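Long-range contacts in possible thiamine biosynthesis enzyme (Candida albicans, PDB 2X7Q), which is of unknown function but adopts the periplasmic binding protein fold and probably binds a small molecule, possibly one linked to thiamine biosynthesis: residues A[22-26]-A[247-251]; A[118-124]-A[146-152]; A[269-275]-A[307-311]; A[32-38]-A[228-232]. The protein carries 1 engineered substitution. Where two conformers were deposited one is given. Residues are numbered along the deposited sequence.

Contact 1: residues A[22-26]-A[247-251]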
# COMPACT_ATOMS: atom_id res chain seq x y z
N ILE A 22 5.08 -0.26 -6.48
CA ILE A 22 4.36 0.95 -6.85
C ILE A 22 5.30 2.15 -6.78
O ILE A 22 5.88 2.43 -5.73
CB ILE A 22 3.15 1.19 -5.94
CG1 ILE A 22 2.24 -0.04 -5.93
CG2 ILE A 22 2.38 2.43 -6.39
CD1 ILE A 22 1.08 0.07 -4.97
N PRO A 23 5.46 2.87 -7.90
CA PRO A 23 6.40 3.99 -8.00
C PRO A 23 5.97 5.19 -7.16
O PRO A 23 5.43 6.16 -7.69
CB PRO A 23 6.36 4.35 -9.49
CG PRO A 23 5.02 3.89 -9.95
CD PRO A 23 4.73 2.64 -9.16
N GLU A 24 6.21 5.11 -5.86
CA GLU A 24 5.93 6.22 -4.95
C GLU A 24 7.12 6.47 -4.03
O GLU A 24 8.15 5.81 -4.15
CB GLU A 24 4.67 5.95 -4.13
CG GLU A 24 3.38 5.98 -4.92
CD GLU A 24 2.16 5.77 -4.06
OE1 GLU A 24 2.26 5.06 -3.04
OE2 GLU A 24 1.08 6.30 -4.41
N HIS A 25 6.97 7.42 -3.12
CA HIS A 25 8.03 7.73 -2.16
C HIS A 25 8.39 6.51 -1.31
O HIS A 25 9.54 6.36 -0.88
CB HIS A 25 7.64 8.90 -1.27
CG HIS A 25 6.20 8.89 -0.86
ND1 HIS A 25 5.40 10.02 -0.88
CD2 HIS A 25 5.40 7.89 -0.42
CE1 HIS A 25 4.19 9.71 -0.47
NE2 HIS A 25 4.16 8.42 -0.18
N PHE A 26 7.42 5.64 -1.07
CA PHE A 26 7.64 4.47 -0.23
C PHE A 26 8.61 3.47 -0.86
O PHE A 26 9.23 2.68 -0.15
CB PHE A 26 6.31 3.76 0.08
CG PHE A 26 5.41 4.54 0.99
CD1 PHE A 26 4.26 5.13 0.51
CD2 PHE A 26 5.73 4.68 2.33
CE1 PHE A 26 3.43 5.84 1.35
CE2 PHE A 26 4.91 5.40 3.18
CZ PHE A 26 3.75 5.98 2.69
N ASN A 247 12.65 12.30 -9.43
CA ASN A 247 12.14 11.17 -10.21
C ASN A 247 10.64 10.94 -10.02
O ASN A 247 10.00 10.30 -10.86
CB ASN A 247 12.91 9.89 -9.87
CG ASN A 247 14.37 9.96 -10.29
OD1 ASN A 247 14.72 9.61 -11.42
ND2 ASN A 247 15.22 10.42 -9.38
N LEU A 248 10.09 11.44 -8.93
CA LEU A 248 8.68 11.26 -8.63
C LEU A 248 7.96 12.60 -8.48
O LEU A 248 8.61 13.64 -8.34
CB LEU A 248 8.50 10.42 -7.37
CG LEU A 248 9.22 9.06 -7.38
CD1 LEU A 248 9.09 8.36 -6.04
CD2 LEU A 248 8.71 8.18 -8.51
N ASP A 249 6.63 12.58 -8.53
CA ASP A 249 5.84 13.80 -8.47
C ASP A 249 5.74 14.34 -7.05
O ASP A 249 4.65 14.43 -6.48
CB ASP A 249 4.45 13.58 -9.04
CG ASP A 249 3.70 14.87 -9.27
OD1 ASP A 249 4.29 15.81 -9.85
OD2 ASP A 249 2.52 14.96 -8.87
N TYR A 250 6.88 14.71 -6.48
CA TYR A 250 6.91 15.33 -5.16
C TYR A 250 7.96 16.43 -5.15
O TYR A 250 9.05 16.26 -5.67
CB TYR A 250 7.26 14.29 -4.08
CG TYR A 250 6.39 13.06 -4.09
CD1 TYR A 250 5.23 13.00 -3.32
CD2 TYR A 250 6.73 11.95 -4.85
CE1 TYR A 250 4.44 11.86 -3.32
CE2 TYR A 250 5.94 10.81 -4.85
CZ TYR A 250 4.80 10.78 -4.08
OH TYR A 250 4.01 9.65 -4.08
N SER A 251 7.62 17.57 -4.56
CA SER A 251 8.59 18.64 -4.40
C SER A 251 9.60 18.24 -3.33
O SER A 251 9.34 17.35 -2.52
CB SER A 251 7.90 19.95 -4.01
OG SER A 251 7.31 19.86 -2.73
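Tyr-250, which buries most surface here (71 Å²), lays its phenol against the imidazole of His-25. The ring centroids are 4.6 Å apart and the planes at 38°, an oblique meeting, with CE1 of Tyr-250 3.2 Å from ND1 of His-25 and the hydroxyl over one face of the imidazole. That hydroxyl is hydrogen-bonded to Thr-180, on a helix of the other lobe, whereas the His-25 ring stacks on Trp-258. The loop 22-26 follows the first strand of its sheet, and in two-lobed periplasmic binding proteins such loops border the ligand cleft; a glycerol, probably from the crystallisation liquor, lies about 5 Å from the His-25 side chain and may mark a pocket. Leu-248, just after helix 237-247, contributes 56 Å² through van der Waals contacts with backbone: its CD1 lies 3.3 Å from O of Glu-24 and 3.7 Å from N of His-25, and its CD2 3.9 Å from O of Pro-23. The His-25 amide is buried by this contact without a polar partner.

Contact 2: residues A[118-124]-A[146-152]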
# COMPACT_ATOMS: atom_id res chain seq x y z
N LEU A 118 -20.71 13.91 2.33
CA LEU A 118 -20.34 13.08 1.18
C LEU A 118 -21.40 12.03 0.84
O LEU A 118 -21.94 11.37 1.72
CB LEU A 118 -18.99 12.40 1.42
CG LEU A 118 -17.81 13.34 1.71
CD1 LEU A 118 -16.51 12.55 1.79
CD2 LEU A 118 -17.72 14.42 0.65
N LYS A 119 -21.69 11.90 -0.46
CA LYS A 119 -22.61 10.89 -0.94
C LYS A 119 -21.98 10.12 -2.10
O LYS A 119 -21.90 8.89 -2.07
CB LYS A 119 -23.93 11.52 -1.38
CG LYS A 119 -24.71 12.18 -0.26
CD LYS A 119 -24.94 11.23 0.91
CE LYS A 119 -25.64 9.95 0.47
NZ LYS A 119 -26.96 10.21 -0.16
N ARG A 120 -21.53 10.84 -3.12
CA ARG A 120 -20.86 10.24 -4.26
C ARG A 120 -19.36 10.16 -4.01
O ARG A 120 -18.68 11.18 -3.89
CB ARG A 120 -21.13 11.05 -5.53
CG ARG A 120 -22.58 11.05 -5.97
CD ARG A 120 -22.80 12.01 -7.12
NE ARG A 120 -22.57 13.40 -6.72
CZ ARG A 120 -22.55 14.42 -7.56
NH1 ARG A 120 -22.74 14.24 -8.86
NH2 ARG A 120 -22.33 15.65 -7.11
N ILE A 121 -18.85 8.93 -3.92
CA ILE A 121 -17.43 8.71 -3.64
C ILE A 121 -16.67 8.22 -4.86
O ILE A 121 -16.97 7.15 -5.40
CB ILE A 121 -17.24 7.71 -2.49
CG1 ILE A 121 -17.94 8.20 -1.22
CG2 ILE A 121 -15.76 7.47 -2.23
CD1 ILE A 121 -17.46 9.55 -0.75
N GLY A 122 -15.69 9.00 -5.30
CA GLY A 122 -14.86 8.61 -6.43
C GLY A 122 -13.71 7.72 -6.00
O GLY A 122 -12.99 8.04 -5.05
N VAL A 123 -13.55 6.61 -6.70
CA VAL A 123 -12.47 5.67 -6.39
C VAL A 123 -11.75 5.26 -7.67
O VAL A 123 -12.34 5.25 -8.74
CB VAL A 123 -13.00 4.40 -5.69
CG1 VAL A 123 -13.72 4.77 -4.40
CG2 VAL A 123 -13.93 3.64 -6.62
N SER A 124 -10.46 4.94 -7.54
CA SER A 124 -9.70 4.44 -8.67
C SER A 124 -10.33 3.15 -9.17
O SER A 124 -10.63 3.01 -10.35
CB SER A 124 -8.24 4.21 -8.27
OG SER A 124 -8.15 3.28 -7.19
N PHE A 146 -20.97 4.63 2.55
CA PHE A 146 -21.40 5.19 1.26
C PHE A 146 -21.77 4.07 0.28
O PHE A 146 -21.23 2.97 0.35
CB PHE A 146 -20.30 6.08 0.68
CG PHE A 146 -19.78 7.10 1.64
CD1 PHE A 146 -18.61 6.87 2.36
CD2 PHE A 146 -20.44 8.30 1.84
CE1 PHE A 146 -18.13 7.81 3.25
CE2 PHE A 146 -19.96 9.25 2.73
CZ PHE A 146 -18.80 9.00 3.44
N ASP A 147 -22.71 4.36 -0.62
CA ASP A 147 -23.17 3.37 -1.59
C ASP A 147 -23.11 3.88 -3.03
O ASP A 147 -23.41 3.15 -3.97
CB ASP A 147 -24.58 2.90 -1.24
CG ASP A 147 -25.55 4.05 -1.04
OD1 ASP A 147 -25.53 5.01 -1.84
OD2 ASP A 147 -26.36 3.98 -0.09
N GLN A 148 -22.71 5.14 -3.19
CA GLN A 148 -22.52 5.72 -4.52
C GLN A 148 -21.03 5.82 -4.84
O GLN A 148 -20.31 6.62 -4.24
CB GLN A 148 -23.17 7.10 -4.61
CG GLN A 148 -24.69 7.08 -4.53
CD GLN A 148 -25.31 8.43 -4.85
OE1 GLN A 148 -25.46 8.79 -6.02
NE2 GLN A 148 -25.66 9.18 -3.82
N PHE A 149 -20.57 5.01 -5.78
CA PHE A 149 -19.15 4.98 -6.13
C PHE A 149 -18.92 5.23 -7.62
O PHE A 149 -19.60 4.66 -8.47
CB PHE A 149 -18.52 3.66 -5.72
CG PHE A 149 -18.55 3.41 -4.23
CD1 PHE A 149 -19.49 2.56 -3.68
CD2 PHE A 149 -17.65 4.04 -3.39
CE1 PHE A 149 -19.53 2.33 -2.31
CE2 PHE A 149 -17.67 3.82 -2.03
CZ PHE A 149 -18.62 2.96 -1.49
N GLN A 150 -17.95 6.08 -7.92
CA GLN A 150 -17.60 6.39 -9.31
C GLN A 150 -16.22 5.85 -9.66
O GLN A 150 -15.20 6.40 -9.23
CB GLN A 150 -17.65 7.90 -9.56
CG GLN A 150 -19.05 8.49 -9.53
CD GLN A 150 -19.63 8.57 -8.13
OE1 GLN A 150 -20.82 8.33 -7.92
NE2 GLN A 150 -18.79 8.92 -7.16
N VAL A 151 -16.18 4.75 -10.41
CA VAL A 151 -14.92 4.15 -10.83
C VAL A 151 -14.25 5.03 -11.87
O VAL A 151 -14.71 5.14 -13.00
CB VAL A 151 -15.14 2.74 -11.40
CG1 VAL A 151 -13.81 2.14 -11.84
CG2 VAL A 151 -15.83 1.85 -10.38
N LEU A 152 -13.15 5.67 -11.48
CA LEU A 152 -12.49 6.66 -12.33
C LEU A 152 -11.09 6.24 -12.78
O LEU A 152 -10.45 6.94 -13.57
CB LEU A 152 -12.45 8.02 -11.62
CG LEU A 152 -13.83 8.62 -11.34
CD1 LEU A 152 -13.77 9.65 -10.23
CD2 LEU A 152 -14.45 9.20 -12.60
O HOH W 1 -23.38 7.15 -0.50
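Leu-118 opens the contact before the strand proper: its CB is 3.5 Å from CE2 of Phe-146, and its carbonyl O approaches the edge of that ring, 3.1 Å from CE2. At Lys-119 the backbones are still apart, and water 1 spans the gap, donating to O of Lys-119 (2.8 Å) and accepting from N of Asp-147 (2.9 Å). Arg-120 turns its guanidinium away to a salt bridge with Asp-172. From Ile-121 the parallel ladder is regular: N of Ile-121 donates to O of Gln-148 (2.8 Å, 172°), and O of Ile-121 accepts from N of Gln-150 (2.9 Å). The Ile-121 side chain sets CG1 over the face of Phe-146, 4.0 Å from the ring centroid, a CH-pi contact, and CB 3.8 Å from CD2 of Phe-149. Gly-122 leaves room for Leu-152, since an ideal CB would come 3.1 Å from its CD1. Val-123 continues the ladder, its N bonding to O of Gln-150 (3.0 Å) and its O to N of Leu-152 (2.9 Å). Beyond it, O of Ser-124 meets CG1 of Val-151 at 3.6 Å. Helix 129-141 covers the face bearing Val-123 and Phe-149, completing a beta-alpha-beta crossover: strand 120-123, helix, then edge strand 148-151, as in the alpha/beta lobes of periplasmic binding proteins.

Contact 3: residues A[269-275]-A[307-311]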
# COMPACT_ATOMS: atom_id res chain seq x y z
N GLY A 269 12.67 -9.18 8.19
CA GLY A 269 13.44 -10.40 7.98
C GLY A 269 14.16 -10.87 9.22
O GLY A 269 14.56 -12.03 9.32
N LYS A 270 14.34 -9.96 10.18
CA LYS A 270 15.03 -10.29 11.42
C LYS A 270 14.05 -10.76 12.49
O LYS A 270 14.40 -11.56 13.36
CB LYS A 270 15.82 -9.08 11.94
CG LYS A 270 16.83 -8.52 10.95
CD LYS A 270 17.74 -9.62 10.40
CE LYS A 270 18.80 -9.05 9.47
NZ LYS A 270 19.40 -10.11 8.61
N THR A 271 12.81 -10.27 12.41
CA THR A 271 11.77 -10.64 13.36
C THR A 271 10.42 -10.75 12.66
O THR A 271 10.15 -10.01 11.72
CB THR A 271 11.68 -9.62 14.51
OG1 THR A 271 10.78 -10.09 15.52
CG2 THR A 271 11.19 -8.27 13.99
N PRO A 272 9.58 -11.70 13.11
CA PRO A 272 8.25 -11.89 12.52
C PRO A 272 7.43 -10.60 12.55
O PRO A 272 7.64 -9.76 13.42
CB PRO A 272 7.61 -12.93 13.44
CG PRO A 272 8.76 -13.67 14.02
CD PRO A 272 9.86 -12.67 14.17
N LEU A 273 6.51 -10.45 11.60
CA LEU A 273 5.66 -9.27 11.54
C LEU A 273 4.79 -9.17 12.79
O LEU A 273 4.51 -10.17 13.45
CB LEU A 273 4.78 -9.30 10.29
CG LEU A 273 3.84 -10.49 10.08
CD1 LEU A 273 2.57 -10.34 10.90
CD2 LEU A 273 3.50 -10.64 8.61
N ASP A 274 4.39 -7.95 13.12
CA ASP A 274 3.54 -7.71 14.29
C ASP A 274 2.11 -8.14 14.00
O ASP A 274 1.37 -7.45 13.29
CB ASP A 274 3.59 -6.24 14.70
CG ASP A 274 2.91 -5.98 16.02
OD1 ASP A 274 2.34 -6.94 16.60
OD2 ASP A 274 2.94 -4.83 16.50
N TRP A 275 1.72 -9.28 14.55
CA TRP A 275 0.40 -9.86 14.31
C TRP A 275 -0.73 -8.91 14.69
O TRP A 275 -1.74 -8.83 13.99
CB TRP A 275 0.27 -11.18 15.07
CG TRP A 275 -0.94 -11.98 14.68
CD1 TRP A 275 -2.14 -12.04 15.33
CD2 TRP A 275 -1.06 -12.84 13.54
NE1 TRP A 275 -3.00 -12.88 14.67
CE2 TRP A 275 -2.36 -13.38 13.57
CE3 TRP A 275 -0.20 -13.19 12.50
CZ2 TRP A 275 -2.82 -14.27 12.59
CZ3 TRP A 275 -0.66 -14.07 11.53
CH2 TRP A 275 -1.95 -14.60 11.58
N VAL A 307 -0.64 -15.88 6.68
CA VAL A 307 0.13 -14.77 7.24
C VAL A 307 1.26 -15.29 8.13
O VAL A 307 1.02 -15.92 9.16
CB VAL A 307 -0.75 -13.80 8.05
CG1 VAL A 307 0.08 -12.62 8.55
CG2 VAL A 307 -1.91 -13.31 7.21
N LYS A 308 2.50 -15.02 7.71
CA LYS A 308 3.68 -15.54 8.39
C LYS A 308 3.80 -15.08 9.84
O LYS A 308 3.57 -13.90 10.15
CB LYS A 308 4.95 -15.16 7.62
CG LYS A 308 5.16 -15.93 6.33
CD LYS A 308 5.47 -17.39 6.60
CE LYS A 308 5.77 -18.15 5.31
NZ LYS A 308 6.14 -19.56 5.59
N LYS A 309 4.14 -16.00 10.73
CA LYS A 309 4.44 -15.67 12.12
C LYS A 309 5.90 -15.99 12.42
O LYS A 309 6.34 -15.94 13.57
CB LYS A 309 3.51 -16.42 13.08
CG LYS A 309 2.08 -15.89 13.09
CD LYS A 309 1.32 -16.36 14.32
CE LYS A 309 0.92 -17.82 14.21
NZ LYS A 309 -0.11 -18.05 13.16
N THR A 310 6.65 -16.31 11.37
CA THR A 310 8.07 -16.58 11.48
C THR A 310 8.82 -15.97 10.31
O THR A 310 8.21 -15.47 9.36
CB THR A 310 8.36 -18.10 11.51
OG1 THR A 310 8.02 -18.68 10.25
CG2 THR A 310 7.57 -18.78 12.62
N ASN A 311 10.15 -16.01 10.37
CA ASN A 311 10.98 -15.54 9.27
C ASN A 311 11.46 -16.70 8.41
O ASN A 311 11.56 -17.83 8.88
CB ASN A 311 12.17 -14.75 9.80
CG ASN A 311 11.77 -13.45 10.46
OD1 ASN A 311 12.11 -13.19 11.61
ND2 ASN A 311 11.03 -12.61 9.73
O HOH W 2 6.88 -12.38 9.41
O HOH W 3 3.44 -12.72 12.77
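Both segments are irregular loops without strand, the first ending at the start of helix 275-289, and they run antiparallel: Gly-269 lies by Asn-311, Trp-275 by Val-307, and the nearest CA atoms, of Pro-272 and Thr-310, are 4.8 Å apart. Waters replace direct backbone pairing: water 3 donates to O of Leu-273 (2.8 Å) and O of Lys-308 (2.9 Å), while water 2 accepts from N of Leu-273 (2.9 Å) and donates weakly to O of Thr-310 (3.4 Å). At phi 92° a CB on Gly-269 would jam against the preceding carbonyl. Asn-311 fills the space beside residues 269-272, its ND2 making a weak hydrogen bond to O of Thr-271 (3.4 Å). Trp-275 receives Lys-309 over its six-membered ring: CD lies 4.2 Å and NZ 4.6 Å from the centroid, giving CH-pi and cation-pi contacts. CG1 of Val-307 touches CZ3 of Trp-275 (3.4 Å) and CD2 of Leu-273 (4.0 Å). Leu-273 and Lys-308 also reach strand 88-95, an outermost strand of the first-lobe sheet. With one weak hydrogen bond and two water bridges, the contact probably depends mainly on close fit: Trp-275 with Lys-309 and Val-307, and Asn-311 against 269-272.

Contact 4: residues A[32-38]-A[228-232]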
# COMPACT_ATOMS: atom_id res chain seq x y z
N PHE A 32 17.48 2.30 -3.63
CA PHE A 32 18.83 2.38 -3.09
C PHE A 32 19.48 1.00 -2.94
O PHE A 32 20.69 0.86 -3.06
CB PHE A 32 18.84 3.13 -1.75
CG PHE A 32 18.69 4.62 -1.89
CD1 PHE A 32 17.52 5.26 -1.50
CD2 PHE A 32 19.72 5.39 -2.41
CE1 PHE A 32 17.39 6.63 -1.62
CE2 PHE A 32 19.59 6.76 -2.54
CZ PHE A 32 18.42 7.38 -2.15
N ALA A 33 18.66 -0.01 -2.67
CA ALA A 33 19.15 -1.38 -2.60
C ALA A 33 19.76 -1.80 -3.93
O ALA A 33 20.73 -2.55 -3.97
CB ALA A 33 18.02 -2.33 -2.20
N GLN A 34 19.17 -1.32 -5.02
CA GLN A 34 19.67 -1.60 -6.36
C GLN A 34 20.86 -0.71 -6.69
O GLN A 34 21.84 -1.16 -7.28
CB GLN A 34 18.56 -1.41 -7.40
CG GLN A 34 18.98 -1.68 -8.83
CD GLN A 34 17.87 -1.42 -9.83
OE1 GLN A 34 17.22 -2.35 -10.32
NE2 GLN A 34 17.64 -0.15 -10.14
N GLN A 35 20.77 0.56 -6.31
CA GLN A 35 21.84 1.53 -6.54
C GLN A 35 23.14 1.08 -5.88
O GLN A 35 24.21 1.18 -6.47
CB GLN A 35 21.44 2.91 -6.02
CG GLN A 35 22.48 3.99 -6.26
CD GLN A 35 22.17 5.28 -5.52
OE1 GLN A 35 21.76 6.27 -6.13
NE2 GLN A 35 22.35 5.28 -4.21
N GLN A 36 23.03 0.60 -4.65
CA GLN A 36 24.20 0.17 -3.89
C GLN A 36 24.56 -1.28 -4.18
O GLN A 36 25.49 -1.83 -3.60
CB GLN A 36 23.96 0.37 -2.39
CG GLN A 36 23.66 1.81 -2.00
CD GLN A 36 24.79 2.76 -2.35
OE1 GLN A 36 24.56 3.83 -2.89
NE2 GLN A 36 26.01 2.36 -2.03
N GLY A 37 23.80 -1.90 -5.09
CA GLY A 37 24.08 -3.26 -5.53
C GLY A 37 23.90 -4.31 -4.45
O GLY A 37 24.59 -5.32 -4.44
N TYR A 38 22.97 -4.07 -3.53
CA TYR A 38 22.70 -5.02 -2.46
C TYR A 38 22.09 -6.31 -3.00
O TYR A 38 22.34 -7.39 -2.47
CB TYR A 38 21.77 -4.41 -1.41
CG TYR A 38 22.39 -3.27 -0.62
CD1 TYR A 38 23.63 -3.42 -0.02
CD2 TYR A 38 21.73 -2.06 -0.47
CE1 TYR A 38 24.20 -2.38 0.70
CE2 TYR A 38 22.28 -1.02 0.24
CZ TYR A 38 23.52 -1.19 0.83
OH TYR A 38 24.09 -0.16 1.55
N GLN A 228 18.79 -3.97 4.10
CA GLN A 228 19.96 -3.12 3.91
C GLN A 228 19.58 -1.84 3.17
O GLN A 228 20.11 -0.77 3.44
CB GLN A 228 21.06 -3.86 3.16
CG GLN A 228 21.75 -4.95 3.97
CD GLN A 228 22.91 -5.58 3.23
OE1 GLN A 228 22.83 -5.84 2.03
NE2 GLN A 228 24.00 -5.85 3.94
N GLY A 229 18.65 -1.97 2.23
CA GLY A 229 18.16 -0.83 1.48
C GLY A 229 17.45 0.16 2.38
O GLY A 229 17.52 1.37 2.18
N ILE A 230 16.76 -0.37 3.39
CA ILE A 230 16.07 0.45 4.37
C ILE A 230 17.07 1.17 5.27
O ILE A 230 16.90 2.35 5.57
CB ILE A 230 15.12 -0.40 5.25
CG1 ILE A 230 13.94 -0.91 4.42
CG2 ILE A 230 14.63 0.41 6.43
CD1 ILE A 230 12.96 -1.74 5.20
N GLN A 231 18.11 0.46 5.70
CA GLN A 231 19.13 1.05 6.55
C GLN A 231 19.86 2.18 5.82
O GLN A 231 20.11 3.24 6.40
CB GLN A 231 20.13 -0.01 7.02
CG GLN A 231 21.23 0.53 7.92
CD GLN A 231 22.21 -0.54 8.37
OE1 GLN A 231 22.09 -1.70 8.00
NE2 GLN A 231 23.19 -0.14 9.17
N TYR A 232 20.19 1.96 4.55
CA TYR A 232 20.84 2.98 3.75
C TYR A 232 19.96 4.23 3.68
O TYR A 232 20.44 5.34 3.91
CB TYR A 232 21.14 2.47 2.34
CG TYR A 232 21.96 3.43 1.51
CD1 TYR A 232 21.36 4.45 0.78
CD2 TYR A 232 23.35 3.31 1.46
CE1 TYR A 232 22.12 5.33 0.03
CE2 TYR A 232 24.11 4.19 0.71
CZ TYR A 232 23.49 5.19 -0.01
OH TYR A 232 24.25 6.06 -0.75
O HOH W 4 23.26 -0.18 4.48
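The backbones come very close where Ala-33 faces Gly-229 (CA atoms 4.2 Å apart): an ideal CB on the glycine would clash with CB of Ala-33 at 2.9 Å. Tyr-232, in the t rotamer (chi1 -173°), extends from its helix and presents one side of its ring to the first segment: CG of Gln-36 lies over that face, 3.8 Å from the centroid, and CD2 of Phe-32 approaches CE1 obliquely at 3.4 Å (ring planes at 34°). Gln-36 attains this position by folding back (m, m), with OE1 accepting a hydrogen bond from NE2 of Gln-35 (3.0 Å); the Tyr-232 hydroxyl is hydrogen-bonded to Glu-239. With chi1 at m, Tyr-38 lays its ring against the start of 228-232, so that CB of Gln-228 meets its face 4.0 Å from the centroid and 6° off the normal. Water 4 is hydrogen-bonded to OH of Tyr-38 (3.0 Å) and donates a weak bond to O of Gln-228 (3.4 Å). A Schellman motif closing helix 28-35 brings Tyr-38 round: its N bonds to O of Ala-33 (2.7 Å) and N of Gly-37, at phi 66°, to O of Gln-34 (3.0 Å). This close Ala-Gly helix contact sets helix 216-235 against the first helix of the beta-alpha-beta unit 17-50 in the first lobe of a periplasmic binding protein fold.

How the contacts relate
From the N terminus, contact 1 opens first, at 22-26, directly after strand 17-21, and contact 4 at 32-38 follows; contact 2 then opens and closes within the second lobe. Contact 4 closes at 228-232 and contact 1 at 247-251, so contact 2 lies within contact 4 and contact 4 within contact 1, without crossing. Contact 3 is a later, separate loop spanning helices 275-289 and 296-306. Contacts 4 and 1 bring helix 216-235 and the loop after helix 237-247 against the helix and loop that follow strand 17-21, contact 3 fastens the tail to the first lobe, and contact 2 is local. Its centre lies about 36 and 39 Å from the centres of contacts 3 and 4.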